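Local coordinates for protein cysteine desulfurase (Stenotrophomonas maltophilia, PDB 6WCI) that probably removes sulfur from L-cysteine to give L-alanine, using pyridoxal 5'-phosphate, and passes the sulfur to a carrier, at residues B[98-103]-B[223-228]; B[176-181]-B[211-216]; B[201-206]-B[233-238]; B[230-233]-B[239-242]. All coordinates share one frame; numbering follows the deposited sequence.

Contact 1. Residues B[98-103]-B[223-228]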
loop_
_atom_site.group_PDB
_atom_site.type_symbol
_atom_site.label_atom_id
_atom_site.label_comp_id
_atom_site.label_asym_id
_atom_site.label_seq_id
_atom_site.Cartn_x
_atom_site.Cartn_y
_atom_site.Cartn_z
ATOM N N ALA B 98 -17.804 4.209 -0.538
ATOM C CA ALA B 98 -18.475 5.260 0.219
ATOM C C ALA B 98 -19.944 4.921 0.461
ATOM O O ALA B 98 -20.466 5.148 1.559
ATOM C CB ALA B 98 -18.340 6.595 -0.509
ATOM N N ARG B 99 -20.624 4.383 -0.557
ATOM C CA ARG B 99 -22.014 3.970 -0.382
ATOM C C ARG B 99 -22.113 2.806 0.591
ATOM O O ARG B 99 -23.050 2.730 1.391
ATOM C CB ARG B 99 -22.623 3.594 -1.732
ATOM N N PHE B 100 -21.147 1.889 0.532
ATOM C CA PHE B 100 -21.065 0.781 1.477
ATOM C C PHE B 100 -21.070 1.269 2.923
ATOM O O PHE B 100 -21.734 0.682 3.785
ATOM C CB PHE B 100 -19.794 -0.007 1.164
ATOM C CG PHE B 100 -19.606 -1.229 1.989
ATOM C CD1 PHE B 100 -20.442 -2.319 1.834
ATOM C CD2 PHE B 100 -18.551 -1.314 2.883
ATOM C CE1 PHE B 100 -20.247 -3.457 2.578
ATOM C CE2 PHE B 100 -18.364 -2.458 3.633
ATOM C CZ PHE B 100 -19.200 -3.521 3.472
ATOM N N LEU B 101 -20.345 2.343 3.205
ATOM C CA LEU B 101 -20.231 2.916 4.541
ATOM C C LEU B 101 -21.238 4.024 4.804
ATOM O O LEU B 101 -21.297 4.525 5.929
ATOM C CB LEU B 101 -18.816 3.459 4.750
ATOM C CG LEU B 101 -17.697 2.508 4.339
ATOM C CD1 LEU B 101 -16.391 3.273 4.232
ATOM C CD2 LEU B 101 -17.587 1.380 5.341
ATOM N N ASN B 102 -22.022 4.410 3.794
ATOM C CA ASN B 102 -22.976 5.523 3.867
ATOM C C ASN B 102 -22.278 6.838 4.229
ATOM O O ASN B 102 -22.731 7.588 5.096
ATOM C CB ASN B 102 -24.119 5.229 4.843
ATOM C CG ASN B 102 -25.308 6.147 4.631
ATOM O OD1 ASN B 102 -25.654 6.474 3.498
ATOM N ND2 ASN B 102 -25.929 6.579 5.720
ATOM N N VAL B 103 -21.166 7.118 3.545
ATOM C CA VAL B 103 -20.414 8.356 3.726
ATOM C C VAL B 103 -20.179 8.994 2.364
ATOM O O VAL B 103 -20.364 8.374 1.317
ATOM C CB VAL B 103 -19.064 8.138 4.438
ATOM C CG1 VAL B 103 -19.261 7.429 5.766
ATOM C CG2 VAL B 103 -18.097 7.379 3.530
ATOM N N GLN B 223 -13.068 -5.334 11.946
ATOM C CA GLN B 223 -13.892 -6.523 12.089
ATOM C C GLN B 223 -15.382 -6.215 12.075
ATOM O O GLN B 223 -16.188 -7.135 12.245
ATOM C CB GLN B 223 -13.534 -7.277 13.375
ATOM C CG GLN B 223 -12.104 -7.784 13.418
ATOM C CD GLN B 223 -11.870 -8.939 12.463
ATOM O OE1 GLN B 223 -12.817 -9.580 12.007
ATOM N NE2 GLN B 223 -10.606 -9.210 12.158
ATOM N N ALA B 224 -15.765 -4.956 11.866
ATOM C CA ALA B 224 -17.173 -4.583 11.771
ATOM C C ALA B 224 -17.730 -4.712 10.350
ATOM O O ALA B 224 -18.692 -5.452 10.116
ATOM C CB ALA B 224 -17.367 -3.155 12.278
ATOM N N VAL B 225 -17.145 -3.993 9.398
ATOM C CA VAL B 225 -17.735 -3.856 8.065
ATOM C C VAL B 225 -17.810 -5.154 7.264
ATOM O O VAL B 225 -18.646 -5.225 6.353
ATOM C CB VAL B 225 -17.006 -2.774 7.255
ATOM C CG1 VAL B 225 -17.094 -1.458 7.998
ATOM C CG2 VAL B 225 -15.574 -3.168 7.012
ATOM N N PRO B 226 -17.014 -6.203 7.526
ATOM C CA PRO B 226 -17.270 -7.463 6.810
ATOM C C PRO B 226 -18.380 -8.314 7.399
ATOM O O PRO B 226 -18.823 -9.253 6.727
ATOM C CB PRO B 226 -15.926 -8.200 6.883
ATOM C CG PRO B 226 -15.210 -7.621 8.020
ATOM C CD PRO B 226 -15.749 -6.269 8.289
ATOM N N HIS B 227 -18.863 -8.007 8.606
ATOM C CA HIS B 227 -19.787 -8.880 9.316
ATOM C C HIS B 227 -21.136 -8.250 9.632
ATOM O O HIS B 227 -22.061 -8.979 10.020
ATOM C CB HIS B 227 -19.147 -9.372 10.626
ATOM C CG HIS B 227 -17.861 -10.109 10.422
ATOM N ND1 HIS B 227 -17.813 -11.407 9.956
ATOM C CD2 HIS B 227 -16.575 -9.725 10.599
ATOM C CE1 HIS B 227 -16.554 -11.793 9.870
ATOM N NE2 HIS B 227 -15.782 -10.791 10.254
ATOM N N ARG B 228 -21.285 -6.937 9.473
ATOM C CA ARG B 228 -22.548 -6.275 9.757
ATOM C C ARG B 228 -22.652 -5.013 8.920
ATOM O O ARG B 228 -21.651 -4.497 8.411
ATOM C CB ARG B 228 -22.668 -5.922 11.237
ATOM C CG ARG B 228 -21.663 -4.865 11.652
ATOM C CD ARG B 228 -21.468 -4.848 13.153
ATOM N NE ARG B 228 -22.643 -4.340 13.848
ATOM C CZ ARG B 228 -23.510 -5.091 14.514
ATOM N NH1 ARG B 228 -23.346 -6.407 14.582
ATOM N NH2 ARG B 228 -24.543 -4.522 15.113
#

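Contact 2. Residues B[176-181]-B[211-216]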
loop_
_atom_site.group_PDB
_atom_site.type_symbol
_atom_site.label_atom_id
_atom_site.label_comp_id
_atom_site.label_asym_id
_atom_site.label_seq_id
_atom_site.Cartn_x
_atom_site.Cartn_y
_atom_site.Cartn_z
ATOM N N ALA B 176 -16.827 2.251 34.001
ATOM C CA ALA B 176 -15.446 2.696 34.120
ATOM C C ALA B 176 -15.051 3.630 32.977
ATOM O O ALA B 176 -14.192 4.499 33.163
ATOM C CB ALA B 176 -14.509 1.489 34.181
ATOM N N LEU B 177 -15.677 3.491 31.807
ATOM C CA LEU B 177 -15.328 4.353 30.677
ATOM C C LEU B 177 -15.748 5.795 30.936
ATOM O O LEU B 177 -14.953 6.725 30.752
ATOM C CB LEU B 177 -15.969 3.832 29.397
ATOM C CG LEU B 177 -15.823 4.669 28.126
ATOM C CD1 LEU B 177 -14.365 4.803 27.679
ATOM C CD2 LEU B 177 -16.674 4.076 27.011
ATOM N N ARG B 178 -16.998 6.001 31.369
ATOM C CA ARG B 178 -17.431 7.344 31.740
ATOM C C ARG B 178 -16.556 7.919 32.846
ATOM O O ARG B 178 -16.164 9.093 32.795
ATOM C CB ARG B 178 -18.893 7.327 32.177
ATOM C CG ARG B 178 -19.882 7.386 31.035
ATOM C CD ARG B 178 -21.312 7.402 31.548
ATOM N NE ARG B 178 -21.764 6.075 31.954
ATOM C CZ ARG B 178 -22.235 5.163 31.111
ATOM N NH1 ARG B 178 -22.305 5.443 29.816
ATOM N NH2 ARG B 178 -22.631 3.975 31.559
ATOM N N ALA B 179 -16.233 7.106 33.851
ATOM C CA ALA B 179 -15.365 7.587 34.918
ATOM C C ALA B 179 -13.975 7.920 34.393
ATOM O O ALA B 179 -13.300 8.798 34.944
ATOM C CB ALA B 179 -15.282 6.549 36.039
ATOM N N ALA B 180 -13.544 7.244 33.322
ATOM C CA ALA B 180 -12.219 7.455 32.753
ATOM C C ALA B 180 -12.155 8.652 31.814
ATOM O O ALA B 180 -11.052 9.125 31.520
ATOM C CB ALA B 180 -11.762 6.207 31.993
ATOM N N MET B 181 -13.298 9.143 31.339
ATOM C CA MET B 181 -13.338 10.234 30.362
ATOM C C MET B 181 -13.370 11.588 31.080
ATOM O O MET B 181 -14.373 12.305 31.098
ATOM C CB MET B 181 -14.531 10.065 29.427
ATOM C CG MET B 181 -14.413 8.919 28.461
ATOM S SD MET B 181 -15.751 8.932 27.247
ATOM C CE MET B 181 -17.161 8.799 28.326
ATOM N N ARG B 211 -18.078 12.873 22.399
ATOM C CA ARG B 211 -18.249 14.202 21.818
ATOM C C ARG B 211 -18.778 15.196 22.843
ATOM O O ARG B 211 -18.461 16.390 22.776
ATOM C CB ARG B 211 -19.185 14.141 20.607
ATOM C CG ARG B 211 -19.226 15.448 19.802
ATOM C CD ARG B 211 -19.867 15.254 18.431
ATOM N NE ARG B 211 -19.294 14.101 17.736
ATOM C CZ ARG B 211 -18.128 14.115 17.097
ATOM N NH1 ARG B 211 -17.405 15.228 17.058
ATOM N NH2 ARG B 211 -17.682 13.014 16.499
ATOM N N LYS B 212 -19.580 14.731 23.794
ATOM C CA LYS B 212 -20.088 15.625 24.823
ATOM C C LYS B 212 -18.963 16.141 25.716
ATOM O O LYS B 212 -19.069 17.241 26.274
ATOM C CB LYS B 212 -21.162 14.903 25.643
ATOM C CG LYS B 212 -22.194 15.822 26.264
ATOM C CD LYS B 212 -23.445 15.056 26.707
ATOM C CE LYS B 212 -23.338 14.584 28.151
ATOM N NZ LYS B 212 -24.656 14.131 28.681
ATOM N N ARG B 213 -17.881 15.375 25.853
ATOM C CA ARG B 213 -16.752 15.753 26.691
ATOM C C ARG B 213 -15.575 16.300 25.885
ATOM O O ARG B 213 -14.474 16.444 26.427
ATOM C CB ARG B 213 -16.307 14.554 27.525
ATOM C CG ARG B 213 -17.469 13.777 28.100
ATOM C CD ARG B 213 -17.016 12.771 29.127
ATOM N NE ARG B 213 -18.133 11.977 29.616
ATOM C CZ ARG B 213 -18.217 11.497 30.852
ATOM N NH1 ARG B 213 -17.252 11.745 31.730
ATOM N NH2 ARG B 213 -19.276 10.789 31.212
ATOM N N GLY B 214 -15.782 16.615 24.611
ATOM C CA GLY B 214 -14.681 17.090 23.790
ATOM C C GLY B 214 -13.593 16.061 23.570
ATOM O O GLY B 214 -12.406 16.409 23.558
ATOM N N ILE B 215 -13.966 14.799 23.390
ATOM C CA ILE B 215 -12.998 13.720 23.229
ATOM C C ILE B 215 -13.103 13.176 21.809
ATOM O O ILE B 215 -14.167 12.696 21.391
ATOM C CB ILE B 215 -13.212 12.614 24.273
ATOM C CG1 ILE B 215 -12.948 13.165 25.678
ATOM C CG2 ILE B 215 -12.319 11.418 23.968
ATOM C CD1 ILE B 215 -13.269 12.193 26.795
ATOM N N ILE B 216 -11.997 13.252 21.067
ATOM C CA ILE B 216 -11.957 12.712 19.714
ATOM C C ILE B 216 -12.026 11.190 19.760
ATOM O O ILE B 216 -11.368 10.544 20.587
ATOM C CB ILE B 216 -10.683 13.176 18.988
ATOM C CG1 ILE B 216 -10.689 14.701 18.793
ATOM C CG2 ILE B 216 -10.527 12.422 17.670
ATOM C CD1 ILE B 216 -11.903 15.230 18.038
#

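Contact 3. Residues B[201-206]-B[233-238]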
loop_
_atom_site.group_PDB
_atom_site.type_symbol
_atom_site.label_atom_id
_atom_site.label_comp_id
_atom_site.label_asym_id
_atom_site.label_seq_id
_atom_site.Cartn_x
_atom_site.Cartn_y
_atom_site.Cartn_z
ATOM N N ASN B 201 -19.087 -3.346 20.151
ATOM C CA ASN B 201 -19.217 -2.283 21.132
ATOM C C ASN B 201 -20.286 -1.281 20.706
ATOM O O ASN B 201 -20.500 -1.065 19.513
ATOM C CB ASN B 201 -17.881 -1.562 21.321
ATOM C CG ASN B 201 -16.889 -2.374 22.130
ATOM O OD1 ASN B 201 -17.277 -3.189 22.983
ATOM N ND2 ASN B 201 -15.603 -2.164 21.872
ATOM N N PRO B 202 -20.986 -0.662 21.658
ATOM C CA PRO B 202 -21.946 0.393 21.298
ATOM C C PRO B 202 -21.248 1.685 20.904
ATOM O O PRO B 202 -21.255 2.662 21.657
ATOM C CB PRO B 202 -22.780 0.561 22.575
ATOM C CG PRO B 202 -21.884 0.091 23.677
ATOM C CD PRO B 202 -21.015 -0.987 23.097
ATOM N N VAL B 203 -20.651 1.708 19.712
ATOM C CA VAL B 203 -19.840 2.859 19.335
ATOM C C VAL B 203 -20.690 4.121 19.247
ATOM O O VAL B 203 -20.216 5.217 19.569
ATOM C CB VAL B 203 -19.082 2.570 18.020
ATOM C CG1 VAL B 203 -18.030 1.497 18.250
ATOM C CG2 VAL B 203 -20.037 2.147 16.926
ATOM N N ARG B 204 -21.957 3.995 18.839
ATOM C CA ARG B 204 -22.816 5.172 18.736
ATOM C C ARG B 204 -23.004 5.839 20.095
ATOM O O ARG B 204 -22.791 7.051 20.241
ATOM C CB ARG B 204 -24.158 4.778 18.128
ATOM C CG ARG B 204 -25.054 5.936 17.738
ATOM C CD ARG B 204 -26.465 5.416 17.479
ATOM N NE ARG B 204 -26.968 5.819 16.169
ATOM C CZ ARG B 204 -27.869 6.775 15.974
ATOM N NH1 ARG B 204 -28.382 7.430 17.006
ATOM N NH2 ARG B 204 -28.264 7.072 14.743
ATOM N N GLU B 205 -23.385 5.058 21.111
ATOM C CA GLU B 205 -23.486 5.598 22.464
ATOM C C GLU B 205 -22.156 6.191 22.924
ATOM O O GLU B 205 -22.102 7.327 23.407
ATOM C CB GLU B 205 -23.963 4.505 23.430
ATOM N N ILE B 206 -21.065 5.443 22.738
ATOM C CA ILE B 206 -19.747 5.876 23.200
ATOM C C ILE B 206 -19.342 7.191 22.542
ATOM O O ILE B 206 -18.893 8.125 23.213
ATOM C CB ILE B 206 -18.712 4.770 22.937
ATOM C CG1 ILE B 206 -18.934 3.609 23.908
ATOM C CG2 ILE B 206 -17.295 5.317 23.037
ATOM C CD1 ILE B 206 -18.484 2.269 23.362
ATOM N N ALA B 233 -21.653 7.201 9.119
ATOM C CA ALA B 233 -22.024 8.578 9.433
ATOM C C ALA B 233 -22.924 8.639 10.654
ATOM O O ALA B 233 -22.818 9.568 11.461
ATOM C CB ALA B 233 -22.710 9.234 8.237
ATOM N N ALA B 234 -23.815 7.659 10.805
ATOM C CA ALA B 234 -24.720 7.631 11.946
ATOM C C ALA B 234 -24.017 7.259 13.241
ATOM O O ALA B 234 -24.633 7.354 14.309
ATOM C CB ALA B 234 -25.871 6.656 11.682
ATOM N N ILE B 235 -22.761 6.824 13.180
ATOM C CA ILE B 235 -22.051 6.520 14.415
ATOM C C ILE B 235 -21.724 7.806 15.164
ATOM O O ILE B 235 -21.784 7.852 16.395
ATOM C CB ILE B 235 -20.787 5.688 14.124
ATOM C CG1 ILE B 235 -21.160 4.355 13.468
ATOM C CG2 ILE B 235 -20.021 5.418 15.408
ATOM C CD1 ILE B 235 -19.981 3.420 13.271
ATOM N N GLY B 236 -21.396 8.873 14.440
ATOM C CA GLY B 236 -21.032 10.114 15.089
ATOM C C GLY B 236 -19.618 10.137 15.619
ATOM O O GLY B 236 -19.333 10.868 16.573
ATOM N N CYS B 237 -18.724 9.342 15.041
ATOM C CA CYS B 237 -17.324 9.343 15.431
ATOM C C CYS B 237 -16.566 10.398 14.625
ATOM O O CYS B 237 -17.090 10.965 13.665
ATOM C CB CYS B 237 -16.712 7.956 15.229
ATOM S SG CYS B 237 -16.809 7.307 13.519
ATOM N N ASP B 238 -15.322 10.671 15.034
ATOM C CA ASP B 238 -14.469 11.593 14.281
ATOM C C ASP B 238 -13.663 10.914 13.174
ATOM O O ASP B 238 -13.327 11.566 12.175
ATOM C CB ASP B 238 -13.506 12.309 15.228
ATOM C CG ASP B 238 -14.232 13.121 16.276
ATOM O OD1 ASP B 238 -14.733 14.213 15.928
ATOM O OD2 ASP B 238 -14.336 12.638 17.433
HETATM O O HOH W 1 -23.074 9.372 18.200
#

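Contact 4. Residues B[230-233]-B[239-242]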
loop_
_atom_site.group_PDB
_atom_site.type_symbol
_atom_site.label_atom_id
_atom_site.label_comp_id
_atom_site.label_asym_id
_atom_site.label_seq_id
_atom_site.Cartn_x
_atom_site.Cartn_y
_atom_site.Cartn_z
ATOM N N VAL B 230 -22.704 -1.291 8.527
ATOM C CA VAL B 230 -22.228 -0.135 9.266
ATOM C C VAL B 230 -22.609 1.108 8.479
ATOM O O VAL B 230 -22.198 1.276 7.323
ATOM C CB VAL B 230 -20.715 -0.187 9.532
ATOM C CG1 VAL B 230 -20.308 0.991 10.407
ATOM C CG2 VAL B 230 -20.339 -1.494 10.214
ATOM N N ASP B 231 -23.437 1.947 9.095
ATOM C CA ASP B 231 -23.676 3.321 8.667
ATOM C C ASP B 231 -22.670 4.169 9.430
ATOM O O ASP B 231 -22.913 4.584 10.566
ATOM C CB ASP B 231 -25.120 3.718 8.958
ATOM C CG ASP B 231 -25.431 5.160 8.590
ATOM O OD1 ASP B 231 -24.497 5.949 8.336
ATOM O OD2 ASP B 231 -26.632 5.510 8.557
ATOM N N VAL B 232 -21.516 4.427 8.802
ATOM C CA VAL B 232 -20.438 5.113 9.513
ATOM C C VAL B 232 -20.887 6.503 9.962
ATOM O O VAL B 232 -20.548 6.954 11.062
ATOM C CB VAL B 232 -19.164 5.184 8.648
ATOM C CG1 VAL B 232 -18.127 6.059 9.312
ATOM C CG2 VAL B 232 -18.591 3.795 8.412
ATOM N N ALA B 233 -21.653 7.201 9.119
ATOM C CA ALA B 233 -22.024 8.578 9.433
ATOM C C ALA B 233 -22.924 8.639 10.654
ATOM O O ALA B 233 -22.818 9.568 11.461
ATOM C CB ALA B 233 -22.710 9.234 8.237
ATOM N N PHE B 239 -13.323 9.638 13.342
ATOM C CA PHE B 239 -12.483 8.887 12.413
ATOM C C PHE B 239 -12.892 7.424 12.474
ATOM O O PHE B 239 -13.033 6.887 13.566
ATOM C CB PHE B 239 -10.998 8.947 12.780
ATOM C CG PHE B 239 -10.408 10.328 12.785
ATOM C CD1 PHE B 239 -9.868 10.872 11.625
ATOM C CD2 PHE B 239 -10.340 11.055 13.955
ATOM C CE1 PHE B 239 -9.303 12.143 11.636
ATOM C CE2 PHE B 239 -9.776 12.320 13.977
ATOM C CZ PHE B 239 -9.255 12.866 12.812
ATOM N N TYR B 240 -12.983 6.766 11.309
ATOM C CA TYR B 240 -13.356 5.356 11.221
ATOM C C TYR B 240 -12.473 4.666 10.186
ATOM O O TYR B 240 -12.376 5.131 9.045
ATOM C CB TYR B 240 -14.840 5.220 10.856
ATOM C CG TYR B 240 -15.447 3.838 11.037
ATOM C CD1 TYR B 240 -15.314 2.862 10.061
ATOM C CD2 TYR B 240 -16.181 3.529 12.176
ATOM C CE1 TYR B 240 -15.900 1.593 10.228
ATOM C CE2 TYR B 240 -16.761 2.281 12.348
ATOM C CZ TYR B 240 -16.616 1.318 11.379
ATOM O OH TYR B 240 -17.202 0.079 11.574
ATOM N N ALA B 241 -11.815 3.576 10.590
ATOM C CA ALA B 241 -10.816 2.883 9.779
ATOM C C ALA B 241 -11.273 1.468 9.424
ATOM O O ALA B 241 -11.744 0.729 10.289
ATOM C CB ALA B 241 -9.485 2.812 10.531
ATOM N N ILE B 242 -11.100 1.072 8.158
ATOM C CA ILE B 242 -11.435 -0.277 7.710
ATOM C C ILE B 242 -10.270 -0.836 6.906
ATOM O O ILE B 242 -9.364 -0.110 6.493
ATOM C CB ILE B 242 -12.728 -0.323 6.867
ATOM C CG1 ILE B 242 -12.567 0.535 5.617
ATOM C CG2 ILE B 242 -13.925 0.133 7.692
ATOM C CD1 ILE B 242 -13.663 0.352 4.579
#

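Contact 1. Residues B[98-103]-B[223-228]
F100 and L101, in the last turn of helix 81-101, meet V225 in the loop that follows strand 216-220. V225 faces both side chains from the loop and is the one residue of 223-228 that they touch. The F100 side chain swings out with CG anti to the backbone N (chi1 -176°), and this carries the ring over to the loop. Its far end does the touching. CZ lies 3.4 Å from V225 O, and that oxygen stands at the ring edge, near the ring plane. CE2 packs against V225 CB at 3.9 Å. L101 takes a different staggered position, with CG anti to its own carbonyl carbon (chi1 -48°). This turns the CD2 methyl toward the loop, where it meets V225 CG1 at 3.9 Å. The V225 side chain points toward the helix end.

The helix stops just after these residues. N102 has positive phi and closes a Schellman motif, in which V103 N bonds to A98 O at 2.9 Å. On the loop side, A224 O accepts from both H227 N and R228 N, so the turn that carries V225 is held from within. Helix 300-316 packs on F100 as well, through A310 and L313. Close by in the same loop, Q223 NE2 bonds to O3 of the modified lysine at position 246, which carries the cofactor.

All three touching residues are buried, and the contact between them is apolar. The exception is the carbonyl oxygen of V225, whose partial negative charge probably finds a mild electrostatic match in the hydrogens of the F100 ring edge.

Contact 2. Residues B[176-181]-B[211-216]
The C-terminal ends of two helices, 174-180 and 203-212, meet here beside the seven-stranded sheet of this class-V aminotransferase fold. R213, just past the second helix, reaches to the backbone end of the first. Its chain runs extended from CG to NE, and this brings the guanidinium over to M181. NH1 donates to M181 O at 3.0 Å. The bond is bent, with an N-H...O angle of 146°, and the oxygen lies 21° out of the guanidinium plane. R178 O is also close to NH1, at 3.1 Å.

M181 crosses R213 at about a right angle. The bend at its chi3 (-60°) folds the terminal methyl back over one face of the guanidinium, with CE 3.6 Å from R213 NE. R178 meets the same group through its aliphatic part: CG lies 3.5 Å from R213 NH2. The R178 charged end leads away.

Both helices belong to crossovers between parallel strands of the seven-stranded sheet. Helix 203-212 lies between strands 185-191 and 216-220, and ends in a Schellman motif with G214 at positive phi as its C-prime residue. I215 follows directly and points toward M181, just past the first helix. Its CD1 packs on M181 CB at 3.6 Å. M181 and I215 are buried, and L137 of strand 135-139 touches M181 as well. R213 is partly exposed. Its NE forms a salt bridge with E209, in the last turn of helix 203-212. That carboxylate probably offsets the arginine charge and helps to fix the turn of the guanidinium.

Contact 3. Residues B[201-206]-B[233-238]
R204 swings its chain away from its backbone N (chi1 -170°), which lays it along the backbone of A234. In I235 the CG2 branch is the one opposite the backbone N (chi1 -61° for CG1), and this methyl faces V203. The two branched side chains meet obliquely, with V203 CG2 3.6 Å from I235 CG2. The I235 CD1 methyl adds a second touch on V203 CG2 at 3.9 Å.

The R204 chain bends at chi3 and passes A234 O, with NE 3.4 Å away, but the angle is too poor for a hydrogen bond. NH2 ends near the A234 methyl CB, at 3.9 Å.

The contact joins the first turn of helix 203-212 to the end of the short helix 232-235. They lie before and after strand 216-220, and V203 also packs on V219 of that strand. The backbones come close, with R204 CA 3.7 Å from I235 O. A water bridges the two segments, donating to R204 O at 3.1 Å and to I235 O at 2.7 Å. G236 follows with positive phi and leads the chain out of the short helix. V203 and I235 are buried, whereas R204 lies on the exposed side.

Contact 4. Residues B[230-233]-B[239-242]
The hydroxyl of Y240 shares a hydrogen bond with H192 ND1, and the V230 methyls pack against the same oxygen. V230 CG1 touches Y240 OH at 3.4 Å. V230 CG2 also comes within 3.8 Å of this oxygen. The two side chains approach from opposite directions, and the valine methyls meet the phenol end of the ring. CG1 also packs on Y240 CZ at 3.8 Å, at an angle oblique to the ring.

V232 takes the inner part of the same side chain. Its CG2 methyl lies over one ring face in a CH-pi contact, 4.0 Å from the centroid and 18° off the ring normal, toward the rim. The other methyl, CG1, rests on Y240 CB at 3.7 Å. Y240 extends its side chain away from its own backbone N (chi1 -167°), which turns the ring toward V232, with its hydroxyl end at V230.

These residues belong to the beta-alpha-beta unit of strand 216-220, helix 232-235 and strand 239-243. Y240 projects from the last strand onto the start of the helix. D231 stands at the N-cap of that helix, and its OD1 accepts from A234 N and also from N102 ND2, which comes from the end of helix 81-101. The three touching residues are buried. A224 packs on Y240 as well, and W257 of the neighbouring antiparallel strand 254-258 touches V232. The hydrogen bond to H192 satisfies the tyrosine oxygen within this largely apolar surrounding and probably helps to fix the rotation of the ring.

How the contacts relate
From the N terminus, helix 81-101 comes first. Its end closes the long loop of contact 1 when the chain returns at 223-228. Contact 2 is nested inside that loop, joining 176-181 to 211-216. Contact 3 starts at 201-206 and ends at 233-238, so it crosses both of them. Contact 4 closes last and locally, after contacts 1 and 2, and shares A233 with contact 3. Helix 203-212 serves contacts 2 and 3 from its two ends. R211 hydrogen-bonds to G236 O and forms a salt bridge with D238. L101 and N102 bond to V232 and D231. Together the contacts tie helices 81-101, 174-180, 203-212 and 232-235 into the fold around strand 239-243 of the seven-stranded sheet.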